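Local coordinates for protein FeeM (Uncultured bacterium, PDB 2G0B) that probably joins a fatty acyl group, delivered by an acyl carrier protein, to the amino group of an amino acid such as tyrosine, yielding N-acyl amino acids, at residues 90-95 / 135-140. Numbering follows the deposited sequence.
Sequences EGKKLA and HIDYLC
Leu94 lays its CD2 methyl against Tyr138 CB at 3.7 Å, the two side chains running alongside each other on one face of a mixed sheet consistent with the GNAT (GCN5-related N-acetyltransferase) fold. Strands 94-102 and 138-143 are its parallel pair, joined by a beta-alpha-beta crossover through helix 121-133. Helix 77-89 covers the Leu94 face, where Trp87 stacks on the Tyr138 ring and also touches Leu94. The backbone proves the register: Tyr138 bonds through N to Lys93 O and through O to Ala95 N (3.2 Å), the residues on either side of Leu94; Ala95 O then takes Cys140 N. Asp137 N is a second donor to Lys93 O (3.0 Å), its bond more bent, 139° at the hydrogen. With CG beside its own N (chi1 -69°), Asp137 accepts Lys93 N on OD2 at 3.1 Å (159° at the hydrogen) through the anti lone pair. Lys92 crosses at roughly a right angle, touching OD2 through CD; Lys92 NZ stays 5.1 Å from Asp137 OD1, too far for a salt bridge, so any attraction is probably weak. On the opposite face Leu139 and Ile136 touch helix 121-133. The Leu139 side chain lies about 5 Å from the bound N-dodecanoyl-L-tyrosine, and Ala95 CB meets Leu139 CD1 and, at 3.8 Å, Ile136 CD1.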
# COMPACT_ATOMS: atom_id res chain seq x y z
N GLU A 90 16.18 17.14 2.29
CA GLU A 90 16.51 17.43 0.89
C GLU A 90 15.30 17.92 0.07
O GLU A 90 15.45 18.25 -1.11
CB GLU A 90 17.11 16.20 0.22
CG GLU A 90 18.30 15.60 0.94
CD GLU A 90 18.83 14.36 0.23
OE1 GLU A 90 18.05 13.40 -0.00
OE2 GLU A 90 20.05 14.34 -0.09
N GLY A 91 14.12 17.93 0.69
CA GLY A 91 12.91 18.41 0.04
C GLY A 91 12.37 17.40 -0.95
O GLY A 91 12.03 17.74 -2.08
N LYS A 92 12.31 16.14 -0.51
CA LYS A 92 11.86 15.06 -1.36
C LYS A 92 10.40 14.74 -1.13
O LYS A 92 9.94 14.66 0.02
CB LYS A 92 12.72 13.81 -1.13
CG LYS A 92 14.14 13.90 -1.69
CD LYS A 92 14.13 14.22 -3.19
CE LYS A 92 15.55 14.41 -3.71
NZ LYS A 92 16.13 13.11 -4.17
N LYS A 93 9.66 14.56 -2.22
CA LYS A 93 8.27 14.20 -2.13
C LYS A 93 8.15 12.74 -1.74
O LYS A 93 8.58 11.85 -2.48
CB LYS A 93 7.54 14.48 -3.45
CG LYS A 93 6.05 14.62 -3.29
CD LYS A 93 5.40 15.17 -4.53
CE LYS A 93 3.90 15.14 -4.38
NZ LYS A 93 3.26 16.44 -4.69
N LEU A 94 7.62 12.50 -0.55
CA LEU A 94 7.41 11.14 -0.08
C LEU A 94 5.93 10.81 -0.03
O LEU A 94 5.08 11.70 0.07
CB LEU A 94 8.03 10.92 1.30
CG LEU A 94 9.42 11.47 1.57
CD1 LEU A 94 9.76 11.30 3.03
CD2 LEU A 94 10.45 10.80 0.69
N ALA A 95 5.63 9.52 -0.12
CA ALA A 95 4.27 9.02 0.02
C ALA A 95 4.33 7.61 0.53
O ALA A 95 5.21 6.84 0.14
CB ALA A 95 3.54 9.09 -1.29
N HIS A 135 4.40 13.20 -9.34
CA HIS A 135 5.85 13.46 -9.32
C HIS A 135 6.48 13.13 -7.98
O HIS A 135 7.34 13.85 -7.48
CB HIS A 135 6.17 14.90 -9.75
CG HIS A 135 5.61 15.28 -11.08
ND1 HIS A 135 5.76 14.49 -12.20
CD2 HIS A 135 4.89 16.36 -11.47
CE1 HIS A 135 5.16 15.08 -13.23
NE2 HIS A 135 4.63 16.21 -12.81
N ILE A 136 6.03 12.02 -7.40
CA ILE A 136 6.55 11.51 -6.13
C ILE A 136 7.97 11.00 -6.33
O ILE A 136 8.28 10.38 -7.36
CB ILE A 136 5.61 10.39 -5.59
CG1 ILE A 136 4.33 11.00 -4.99
CG2 ILE A 136 6.32 9.51 -4.55
CD1 ILE A 136 3.17 10.05 -4.93
N ASP A 137 8.85 11.30 -5.38
CA ASP A 137 10.22 10.80 -5.43
C ASP A 137 10.35 9.40 -4.82
O ASP A 137 10.77 8.46 -5.50
CB ASP A 137 11.18 11.77 -4.72
CG ASP A 137 11.34 13.07 -5.48
OD1 ASP A 137 11.67 13.02 -6.69
OD2 ASP A 137 11.16 14.19 -4.96
N TYR A 138 9.99 9.26 -3.54
CA TYR A 138 10.09 7.97 -2.86
C TYR A 138 8.75 7.41 -2.40
O TYR A 138 8.00 8.08 -1.69
CB TYR A 138 11.07 8.05 -1.69
CG TYR A 138 12.51 8.10 -2.13
CD1 TYR A 138 13.20 9.31 -2.19
CD2 TYR A 138 13.18 6.94 -2.49
CE1 TYR A 138 14.53 9.35 -2.60
CE2 TYR A 138 14.50 6.98 -2.90
CZ TYR A 138 15.17 8.17 -2.95
OH TYR A 138 16.48 8.18 -3.36
N LEU A 139 8.47 6.19 -2.84
CA LEU A 139 7.28 5.47 -2.43
C LEU A 139 7.64 4.54 -1.28
O LEU A 139 8.36 3.58 -1.47
CB LEU A 139 6.75 4.67 -3.61
CG LEU A 139 5.25 4.56 -3.84
CD1 LEU A 139 4.56 5.86 -3.56
CD2 LEU A 139 5.01 4.16 -5.27
N CYS A 140 7.15 4.83 -0.09
CA CYS A 140 7.52 4.07 1.11
C CYS A 140 6.48 3.02 1.54
O CYS A 140 5.27 3.22 1.37
CB CYS A 140 7.81 5.01 2.26
SG CYS A 140 8.91 6.38 1.84